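Local coordinates for peroxisomal membrane protein LPX1 (Saccharomyces cerevisiae, PDB 2Y6U) that shows acyl esterase, lipase and phospholipase A activity as a peroxisomal enzyme of the alpha/beta-hydrolase family, at residues Y38-A41 with E42-R45; N113-D116 with G117-V121; G147-Q150 with A151-D155; I334-I337 with N338-H342. All coordinates share one frame; numbering follows the deposited sequence. Where two conformers were deposited one is given.

Interaction 1: Y38-A41 with E42-R45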
loop_
_atom_site.group_PDB
_atom_site.type_symbol
_atom_site.label_atom_id
_atom_site.label_comp_id
_atom_site.label_asym_id
_atom_site.label_seq_id
_atom_site.Cartn_x
_atom_site.Cartn_y
_atom_site.Cartn_z
ATOM N N TYR A 38 1.805 -15.874 -17.422
ATOM C CA TYR A 38 2.590 -16.630 -18.366
ATOM C C TYR A 38 3.796 -17.150 -17.635
ATOM O O TYR A 38 4.569 -16.366 -17.057
ATOM C CB TYR A 38 2.998 -15.744 -19.557
ATOM C CG TYR A 38 1.819 -15.407 -20.435
ATOM C CD1 TYR A 38 1.040 -14.288 -20.166
ATOM C CD2 TYR A 38 1.449 -16.215 -21.469
ATOM C CE1 TYR A 38 -0.081 -13.979 -20.957
ATOM C CE2 TYR A 38 0.360 -15.887 -22.288
ATOM C CZ TYR A 38 -0.365 -14.756 -22.047
ATOM O OH TYR A 38 -1.456 -14.446 -22.831
ATOM N N THR A 39 3.995 -18.475 -17.655
ATOM C CA THR A 39 5.110 -19.105 -16.947
ATOM C C THR A 39 6.056 -19.862 -17.896
ATOM O O THR A 39 5.634 -20.617 -18.765
ATOM C CB THR A 39 4.570 -20.066 -15.830
ATOM O OG1 THR A 39 3.769 -19.235 -14.993
ATOM C CG2 THR A 39 5.670 -20.556 -14.995
ATOM N N SER A 40 7.340 -19.670 -17.660
ATOM C CA SER A 40 8.372 -20.290 -18.479
ATOM C C SER A 40 8.282 -21.765 -18.269
ATOM O O SER A 40 7.964 -22.273 -17.180
ATOM C CB SER A 40 9.758 -19.758 -18.149
ATOM O OG SER A 40 10.752 -20.720 -18.268
ATOM N N ALA A 41 8.484 -22.429 -19.393
ATOM C CA ALA A 41 8.550 -23.867 -19.521
ATOM C C ALA A 41 10.074 -24.267 -19.593
ATOM O O ALA A 41 10.392 -25.418 -19.839
ATOM C CB ALA A 41 7.829 -24.247 -20.824
ATOM N N GLU A 42 10.978 -23.278 -19.451
ATOM C CA GLU A 42 12.464 -23.433 -19.563
ATOM C C GLU A 42 13.161 -23.677 -18.203
ATOM O O GLU A 42 14.426 -23.642 -18.121
ATOM C CB GLU A 42 13.091 -22.167 -20.249
ATOM C CG GLU A 42 14.641 -22.210 -20.621
ATOM C CD GLU A 42 15.523 -21.174 -19.833
ATOM O OE1 GLU A 42 14.995 -20.535 -18.906
ATOM O OE2 GLU A 42 16.734 -21.021 -20.134
ATOM N N ARG A 43 12.391 -23.942 -17.127
ATOM C CA ARG A 43 12.955 -24.000 -15.760
ATOM C C ARG A 43 13.943 -25.143 -15.515
ATOM O O ARG A 43 14.756 -25.105 -14.596
ATOM C CB ARG A 43 11.848 -24.009 -14.710
ATOM C CG ARG A 43 11.123 -22.654 -14.568
ATOM C CD ARG A 43 9.968 -22.795 -13.565
ATOM N NE ARG A 43 9.322 -21.545 -13.129
ATOM C CZ ARG A 43 8.336 -21.523 -12.218
ATOM N NH1 ARG A 43 7.930 -22.688 -11.659
ATOM N NH2 ARG A 43 7.762 -20.375 -11.831
ATOM N N GLN A 44 13.906 -26.159 -16.351
ATOM C CA GLN A 44 14.905 -27.211 -16.251
ATOM C C GLN A 44 16.273 -26.809 -16.890
ATOM O O GLN A 44 17.318 -27.377 -16.538
ATOM C CB GLN A 44 14.318 -28.557 -16.734
ATOM C CG GLN A 44 13.813 -28.710 -18.207
ATOM C CD GLN A 44 13.258 -27.457 -18.897
ATOM O OE1 GLN A 44 12.281 -26.795 -18.423
ATOM N NE2 GLN A 44 13.862 -27.139 -20.058
ATOM N N ARG A 45 16.270 -25.812 -17.785
ATOM C CA ARG A 45 17.522 -25.188 -18.296
ATOM C C ARG A 45 18.175 -24.171 -17.324
ATOM O O ARG A 45 19.342 -23.788 -17.536
ATOM C CB ARG A 45 17.297 -24.456 -19.632
ATOM C CG ARG A 45 17.052 -25.318 -20.871
ATOM C CD ARG A 45 16.706 -24.425 -22.076
ATOM N NE ARG A 45 17.120 -24.985 -23.372
ATOM C CZ ARG A 45 16.583 -24.664 -24.560
ATOM N NH1 ARG A 45 15.578 -23.784 -24.670
ATOM N NH2 ARG A 45 17.043 -25.249 -25.661
#
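Ser40 and Glu42 form an ST turn where strand 35-40 gives way to the loop leading to strand 51-58: the Ser40 OG accepts from Glu42 N at 2.8 Å, with an N-H...O angle of 149°. The hydroxyl thus grips the backbone two residues ahead, and it also rests against Glu42 CB at 3.4 Å. A second turn follows directly, closed by the backbone bond from Arg45 N to Glu42 O, and the chain there takes helical torsions without forming a regular helix.

Arg43 reaches back along the end of the strand, past Ser40 O to Thr39, and its side chain can be traced outward from CB. With CG anti to the carbonyl carbon (chi1 -71°) and the chain extended from there, it heads toward the strand. CG passes Ser40 O at 4.1 Å, and CD stays at a similar range from the same oxygen. NE makes a salt bridge with Asp87 of the adjoining strand 84-92. At the far end, the methyl of Thr39 lies over one face of the guanidinium, displaced toward its rim, with CG2 at 4.0 Å from CZ. Arg43 N is buried here and has no hydrogen-bond partner in the model. The tip of the arginine ends at NH2, 3.8 Å from Thr39 CG2.

Interaction 2: N113-D116 with G117-V121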
loop_
_atom_site.group_PDB
_atom_site.type_symbol
_atom_site.label_atom_id
_atom_site.label_comp_id
_atom_site.label_asym_id
_atom_site.label_seq_id
_atom_site.Cartn_x
_atom_site.Cartn_y
_atom_site.Cartn_z
ATOM N N ASN A 113 -9.975 5.551 -9.558
ATOM C CA ASN A 113 -8.842 6.260 -8.992
ATOM C C ASN A 113 -7.613 5.394 -9.392
ATOM O O ASN A 113 -7.498 4.194 -9.033
ATOM C CB ASN A 113 -9.032 6.346 -7.455
ATOM C CG ASN A 113 -7.840 6.946 -6.754
ATOM O OD1 ASN A 113 -6.714 6.395 -6.911
ATOM N ND2 ASN A 113 -8.046 7.969 -5.926
ATOM N N TRP A 114 -6.664 5.955 -10.118
ATOM C CA TRP A 114 -5.615 5.114 -10.711
ATOM C C TRP A 114 -4.718 4.547 -9.610
ATOM O O TRP A 114 -4.059 3.514 -9.856
ATOM C CB TRP A 114 -4.763 5.913 -11.689
ATOM C CG TRP A 114 -5.443 6.374 -12.914
ATOM C CD1 TRP A 114 -6.765 6.173 -13.268
ATOM C CD2 TRP A 114 -4.843 7.038 -13.978
ATOM N NE1 TRP A 114 -7.032 6.798 -14.456
ATOM C CE2 TRP A 114 -5.862 7.255 -14.973
ATOM C CE3 TRP A 114 -3.553 7.517 -14.225
ATOM C CZ2 TRP A 114 -5.607 7.926 -16.143
ATOM C CZ3 TRP A 114 -3.272 8.086 -15.408
ATOM C CH2 TRP A 114 -4.331 8.377 -16.365
ATOM N N ILE A 115 -4.673 5.207 -8.436
ATOM C CA ILE A 115 -3.895 4.713 -7.292
ATOM C C ILE A 115 -4.532 3.420 -6.723
ATOM O O ILE A 115 -3.830 2.473 -6.357
ATOM C CB ILE A 115 -3.630 5.727 -6.253
ATOM C CG1 ILE A 115 -2.901 6.976 -6.831
ATOM C CG2 ILE A 115 -2.732 5.081 -5.094
ATOM C CD1 ILE A 115 -2.792 8.142 -5.900
ATOM N N ASP A 116 -5.846 3.384 -6.641
ATOM C CA ASP A 116 -6.592 2.114 -6.328
ATOM C C ASP A 116 -6.162 1.028 -7.338
ATOM O O ASP A 116 -5.901 -0.121 -6.958
ATOM C CB ASP A 116 -8.086 2.284 -6.428
ATOM C CG ASP A 116 -8.678 3.191 -5.368
ATOM O OD1 ASP A 116 -7.982 3.741 -4.478
ATOM O OD2 ASP A 116 -9.945 3.454 -5.481
ATOM N N GLY A 117 -6.108 1.370 -8.613
ATOM C CA GLY A 117 -5.661 0.438 -9.624
ATOM C C GLY A 117 -4.185 -0.044 -9.384
ATOM O O GLY A 117 -3.869 -1.191 -9.611
ATOM N N ALA A 118 -3.291 0.852 -8.922
ATOM C CA ALA A 118 -1.968 0.435 -8.494
ATOM C C ALA A 118 -1.984 -0.481 -7.309
ATOM O O ALA A 118 -1.229 -1.513 -7.282
ATOM C CB ALA A 118 -1.004 1.653 -8.260
ATOM N N ARG A 119 -2.838 -0.219 -6.336
ATOM C CA ARG A 119 -3.045 -1.197 -5.291
ATOM C C ARG A 119 -3.484 -2.617 -5.820
ATOM O O ARG A 119 -3.096 -3.658 -5.223
ATOM C CB ARG A 119 -3.989 -0.692 -4.150
ATOM C CG ARG A 119 -3.413 0.446 -3.297
ATOM C CD ARG A 119 -4.099 0.860 -1.960
ATOM N NE ARG A 119 -5.008 1.880 -2.422
ATOM C CZ ARG A 119 -4.821 3.171 -2.425
ATOM N NH1 ARG A 119 -3.825 3.742 -1.937
ATOM N NH2 ARG A 119 -5.670 3.885 -3.062
ATOM N N ASP A 120 -4.296 -2.638 -6.846
ATOM C CA ASP A 120 -4.716 -3.910 -7.470
ATOM C C ASP A 120 -3.512 -4.665 -8.071
ATOM O O ASP A 120 -3.351 -5.878 -7.886
ATOM C CB ASP A 120 -5.725 -3.605 -8.573
ATOM C CG ASP A 120 -7.064 -3.065 -7.997
ATOM O OD1 ASP A 120 -7.353 -3.311 -6.802
ATOM O OD2 ASP A 120 -7.763 -2.360 -8.760
ATOM N N VAL A 121 -2.640 -3.888 -8.733
ATOM C CA VAL A 121 -1.456 -4.404 -9.341
ATOM C C VAL A 121 -0.618 -5.012 -8.262
ATOM O O VAL A 121 -0.057 -6.125 -8.422
ATOM C CB VAL A 121 -0.699 -3.368 -10.118
ATOM C CG1 VAL A 121 0.698 -3.966 -10.599
ATOM C CG2 VAL A 121 -1.532 -2.907 -11.423
#
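The guanidinium of Arg119 is flanked by Ile115 and Asp116: the Ile115 methyl CG2 sits over one face, 3.6 Å from Arg119 NH1, while Asp116 OD1 stands at the edge, within a degree of the plane. This edge contact is a salt bridge, with Arg119 NH2 to Asp116 OD1 at 2.7 Å. OD1 uses its anti lone pair; the carboxylate and guanidinium planes are 59° apart, and only NH2 reaches OD1, so one nitrogen makes the bond. A bend at chi3 (-91°) brings the arginine back along the helix to reach it. The indole of Trp114, on another side of the helix, meets the Phe149 ring edge-to-face.

These residues form the first turns of helix 114-125. Asn113 is its N-cap: OD1 accepts from Asp116 N at 3.1 Å and, weakly, from Ile115 N. The first regular bond runs from Gly117 N to Asn113 O at 3.2 Å, and the bond from Arg119 N to Ile115 O, at 2.9 Å, continues the series. Gly117 CA packs beside Gln150 NE2 of helix 146-157.

Both charged groups have further partners. Asp116 OD2 accepts from Ala20 N, and Arg119 NH1 donates to Leu157 O of the second subunit. A methionine in place of Arg119 would probably leave Asp116 OD1 without its counter-charge and that carbonyl across the interface without its donor. The salt bridge at NH2 is likely to steady the guanidinium while NH1 makes its bond between subunits.

Interaction 3: G147-Q150 with A151-D155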
loop_
_atom_site.group_PDB
_atom_site.type_symbol
_atom_site.label_atom_id
_atom_site.label_comp_id
_atom_site.label_asym_id
_atom_site.label_seq_id
_atom_site.Cartn_x
_atom_site.Cartn_y
_atom_site.Cartn_z
ATOM N N GLY A 147 -0.979 3.104 -17.201
ATOM C CA GLY A 147 -0.155 2.044 -16.676
ATOM C C GLY A 147 1.213 2.535 -16.240
ATOM O O GLY A 147 1.808 2.016 -15.311
ATOM N N GLY A 148 1.685 3.575 -16.895
ATOM C CA GLY A 148 2.951 4.220 -16.532
ATOM C C GLY A 148 2.789 4.961 -15.239
ATOM O O GLY A 148 3.677 4.888 -14.363
ATOM N N PHE A 149 1.735 5.766 -15.159
ATOM C CA PHE A 149 1.397 6.375 -13.834
ATOM C C PHE A 149 1.416 5.255 -12.763
ATOM O O PHE A 149 1.951 5.442 -11.637
ATOM C CB PHE A 149 0.039 7.055 -13.923
ATOM C CG PHE A 149 -0.436 7.718 -12.665
ATOM C CD1 PHE A 149 -0.922 6.931 -11.589
ATOM C CD2 PHE A 149 -0.432 9.105 -12.541
ATOM C CE1 PHE A 149 -1.396 7.562 -10.431
ATOM C CE2 PHE A 149 -0.907 9.734 -11.407
ATOM C CZ PHE A 149 -1.391 8.968 -10.329
ATOM N N GLN A 150 0.697 4.162 -13.036
ATOM C CA GLN A 150 0.532 3.085 -12.051
ATOM C C GLN A 150 1.799 2.359 -11.686
ATOM O O GLN A 150 1.973 2.039 -10.544
ATOM C CB GLN A 150 -0.570 2.132 -12.477
ATOM C CG GLN A 150 -1.926 2.833 -12.502
ATOM C CD GLN A 150 -3.018 1.941 -13.029
ATOM O OE1 GLN A 150 -2.825 1.246 -14.030
ATOM N NE2 GLN A 150 -4.176 1.994 -12.413
ATOM N N ALA A 151 2.721 2.254 -12.638
ATOM C CA ALA A 151 4.060 1.703 -12.355
ATOM C C ALA A 151 4.764 2.521 -11.279
ATOM O O ALA A 151 5.336 1.984 -10.364
ATOM C CB ALA A 151 4.917 1.622 -13.640
ATOM N N LEU A 152 4.806 3.840 -11.481
ATOM C CA LEU A 152 5.340 4.756 -10.480
ATOM C C LEU A 152 4.648 4.655 -9.116
ATOM O O LEU A 152 5.302 4.543 -8.074
ATOM C CB LEU A 152 5.263 6.211 -10.993
ATOM C CG LEU A 152 6.154 6.578 -12.141
ATOM C CD1 LEU A 152 5.716 7.932 -12.836
ATOM C CD2 LEU A 152 7.642 6.652 -11.635
ATOM N N ALA A 153 3.312 4.600 -9.136
ATOM C CA ALA A 153 2.568 4.513 -7.899
ATOM C C ALA A 153 2.805 3.202 -7.172
ATOM O O ALA A 153 2.867 3.192 -5.955
ATOM C CB ALA A 153 1.038 4.738 -8.137
ATOM N N CYS A 154 2.982 2.120 -7.934
ATOM C CA CYS A 154 3.384 0.855 -7.333
ATOM C C CYS A 154 4.629 0.989 -6.524
ATOM O O CYS A 154 4.681 0.505 -5.372
ATOM C CB CYS A 154 3.647 -0.234 -8.395
ATOM S SG CYS A 154 2.047 -0.907 -9.067
ATOM N N ASP A 155 5.624 1.616 -7.069
ATOM C CA ASP A 155 6.898 1.760 -6.320
ATOM C C ASP A 155 6.738 2.636 -5.115
ATOM O O ASP A 155 7.321 2.349 -4.033
ATOM C CB ASP A 155 8.018 2.256 -7.218
ATOM C CG ASP A 155 9.400 2.147 -6.534
ATOM O OD1 ASP A 155 9.846 0.978 -6.415
ATOM O OD2 ASP A 155 9.917 3.178 -6.023
#
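Gly147 O accepts from Ala151 N at 2.8 Å, the first of four successive backbone bonds, each from the N-H of residue i+4 to the C=O of residue i, that carry helix 146-157 across this contact. The next, from Leu152 N to Gly148 O, is longer at 3.3 Å yet nearly straight, with an N-H...O angle of 176°. Ala153 N to Phe149 O and Cys154 N to Gln150 O (2.8 Å) complete the set.

Apolar contact between side chains is slight by comparison: Phe149 CE1 meets Ala153 CB at 4.4 Å, one turn on.

Other carbons make van der Waals contact with the backbone. Leu152 has its CG anti to the carbonyl carbon (chi1 -68°), which lays CG against Gly148 O at 3.7 Å. Ala151 CB touches both Gly147 O and Gly148 O, at 3.6 Å.

Among polar side chains, Gln150 extends away from the turn, and its NE2 donates to Trp114 O in helix 114-125. That carbonyl already accepts from a backbone N-H of its own helix and so takes a second bond. Cys154 SG lies 3.3 Å from Gln150 O.

Gly147 is the last glycine of a Gly143-x-Ser145-x-Gly147 sequence, consistent with the nucleophile elbow of alpha/beta hydrolases, in which this helix would follow the nucleophile. The helix belongs to the beta-alpha-beta unit of strand 137-144, helix 146-157 and strand 164-168. Ala151 packs on Leu167, and Leu152 on Leu165 and Leu167, of the last strand; Ala153 and Cys154 meet Ala118 and Val121 of helix 114-125, and Phe149 and Leu152 pack on Leu276 of helix 273-279.

Interaction 4: I334-I337 with N338-H342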
loop_
_atom_site.group_PDB
_atom_site.type_symbol
_atom_site.label_atom_id
_atom_site.label_comp_id
_atom_site.label_asym_id
_atom_site.label_seq_id
_atom_site.Cartn_x
_atom_site.Cartn_y
_atom_site.Cartn_z
ATOM N N ILE A 334 9.869 -2.906 -28.214
ATOM C CA ILE A 334 10.397 -4.146 -27.699
ATOM C C ILE A 334 11.926 -4.152 -27.690
ATOM O O ILE A 334 12.583 -4.602 -26.713
ATOM C CB ILE A 334 9.836 -5.298 -28.503
ATOM C CG1 ILE A 334 8.362 -5.482 -28.186
ATOM C CG2 ILE A 334 10.633 -6.614 -28.284
ATOM C CD1 ILE A 334 7.585 -6.322 -29.279
ATOM N N GLU A 335 12.498 -3.590 -28.752
ATOM C CA GLU A 335 13.960 -3.537 -28.832
ATOM C C GLU A 335 14.510 -2.737 -27.716
ATOM O O GLU A 335 15.493 -3.154 -27.123
ATOM C CB GLU A 335 14.474 -3.023 -30.172
ATOM C CG GLU A 335 15.964 -2.948 -30.209
ATOM C CD GLU A 335 16.568 -1.632 -29.564
ATOM O OE1 GLU A 335 15.853 -0.586 -29.435
ATOM O OE2 GLU A 335 17.786 -1.645 -29.219
ATOM N N ARG A 336 13.824 -1.653 -27.335
ATOM C CA ARG A 336 14.232 -0.926 -26.164
ATOM C C ARG A 336 14.059 -1.645 -24.842
ATOM O O ARG A 336 14.941 -1.619 -24.005
ATOM C CB ARG A 336 13.554 0.448 -26.053
ATOM C CG ARG A 336 13.813 1.356 -27.199
ATOM C CD ARG A 336 15.153 2.092 -26.997
ATOM N NE ARG A 336 16.275 1.325 -27.441
ATOM C CZ ARG A 336 17.536 1.491 -27.036
ATOM N NH1 ARG A 336 17.964 2.481 -26.160
ATOM N NH2 ARG A 336 18.409 0.673 -27.572
ATOM N N ILE A 337 12.917 -2.232 -24.644
ATOM C CA ILE A 337 12.647 -2.938 -23.422
ATOM C C ILE A 337 13.733 -4.062 -23.255
ATOM O O ILE A 337 14.375 -4.192 -22.182
ATOM C CB ILE A 337 11.277 -3.588 -23.477
ATOM C CG1 ILE A 337 10.138 -2.544 -23.430
ATOM C CG2 ILE A 337 11.170 -4.692 -22.391
ATOM C CD1 ILE A 337 8.696 -3.077 -23.628
ATOM N N ASN A 338 14.031 -4.784 -24.329
ATOM C CA ASN A 338 15.034 -5.860 -24.228
ATOM C C ASN A 338 16.423 -5.311 -23.895
ATOM O O ASN A 338 17.180 -5.892 -23.115
ATOM C CB ASN A 338 15.077 -6.679 -25.510
ATOM C CG ASN A 338 13.821 -7.534 -25.692
ATOM O OD1 ASN A 338 13.025 -7.691 -24.719
ATOM N ND2 ASN A 338 13.604 -8.020 -26.903
ATOM N N HIS A 339 16.785 -4.215 -24.570
ATOM C CA HIS A 339 18.051 -3.585 -24.334
ATOM C C HIS A 339 18.184 -3.227 -22.867
ATOM O O HIS A 339 19.186 -3.559 -22.184
ATOM C CB HIS A 339 18.182 -2.292 -25.220
ATOM C CG HIS A 339 19.349 -1.447 -24.839
ATOM N ND1 HIS A 339 20.639 -1.805 -25.160
ATOM C CD2 HIS A 339 19.439 -0.285 -24.131
ATOM C CE1 HIS A 339 21.474 -0.880 -24.711
ATOM N NE2 HIS A 339 20.775 0.031 -24.055
ATOM N N HIS A 340 17.171 -2.551 -22.343
ATOM C CA HIS A 340 17.293 -2.049 -20.981
ATOM C C HIS A 340 17.264 -3.143 -19.961
ATOM O O HIS A 340 17.969 -3.088 -18.961
ATOM C CB HIS A 340 16.277 -0.965 -20.665
ATOM C CG HIS A 340 16.535 0.297 -21.387
ATOM N ND1 HIS A 340 17.677 1.050 -21.191
ATOM C CD2 HIS A 340 15.851 0.878 -22.396
ATOM C CE1 HIS A 340 17.655 2.073 -22.039
ATOM N NE2 HIS A 340 16.538 2.007 -22.755
ATOM N N ILE A 341 16.475 -4.157 -20.180
ATOM C CA ILE A 341 16.480 -5.283 -19.225
ATOM C C ILE A 341 17.805 -6.002 -19.229
ATOM O O ILE A 341 18.391 -6.369 -18.176
ATOM C CB ILE A 341 15.336 -6.300 -19.604
ATOM C CG1 ILE A 341 13.935 -5.661 -19.292
ATOM C CG2 ILE A 341 15.516 -7.620 -18.863
ATOM C CD1 ILE A 341 12.753 -6.621 -19.744
ATOM N N HIS A 342 18.340 -6.234 -20.439
ATOM C CA HIS A 342 19.650 -6.870 -20.524
ATOM C C HIS A 342 20.733 -6.068 -19.802
ATOM O O HIS A 342 21.489 -6.623 -18.996
ATOM C CB HIS A 342 20.062 -7.030 -22.011
ATOM C CG HIS A 342 21.394 -7.663 -22.209
ATOM N ND1 HIS A 342 21.590 -9.021 -22.096
ATOM C CD2 HIS A 342 22.595 -7.133 -22.546
ATOM C CE1 HIS A 342 22.861 -9.302 -22.366
ATOM N NE2 HIS A 342 23.496 -8.177 -22.629
#
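Ile337 and Ile341 lie side by side on the buried flank of helix 330-347, CG2 of the first 3.6 Å from CD1 of the second, against Ile166 and Leu164 of strand 164-168. Beside them, Ile334 CG2 packs on Asn338 ND2 at 3.6 Å, and that amide donates to Arg74 O. Straight backbone bonds underlie this part, such as Asn338 N to Ile334 O at 2.8 Å.

The more exposed flank is held by charge and stacking instead. Arg336, bent at chi2 (-84°) and chi3, turns its guanidinium flat over one face of the His339 ring, with centres 4.4 Å apart and planes at 16°. Glu335 grips the guanidinium edge side-on: Arg336 NE to Glu335 OE1 is 2.8 Å, and Arg336 NH2 to Glu335 OE2 is 2.9 Å, the latter on the syn lone pair. Both bonds lie near the guanidinium plane and fix its rotation. Asp316 holds NH1 in a salt bridge and also receives a hydrogen bond from His340 NE2.

With a leucine in place of Arg336, Glu335 and Asp316 would probably lose their shared counter-charge and the His339 ring its flat cover. The two carboxylates probably balance the arginine's charge, and the nearby cation is likely to disfavour protonation of His339.

Along the chain the four contacts come in series, each closed before the next opens. Interactions 2 and 3 are neighbours in space, with centres about 9 Å apart, because helices 114-125 and 146-157 pack directly on each other. Interaction 4, on helix 330-347, is about 19 Å from interaction 3 between centres. Their helices meet alternate residues of strand 164-168, Leu165 and Leu167 for one and Leu164 and Ile166 for the other, which indicates opposite faces of the central mixed sheet. Interaction 1 is a surface contact at the end of strand 35-40, next to the edge strand 6-11, its centre about 30 Å from interaction 2. Together they sample the helix-sheet-helix layering of the hydrolase fold, with interaction 2 reaching the dimer interface.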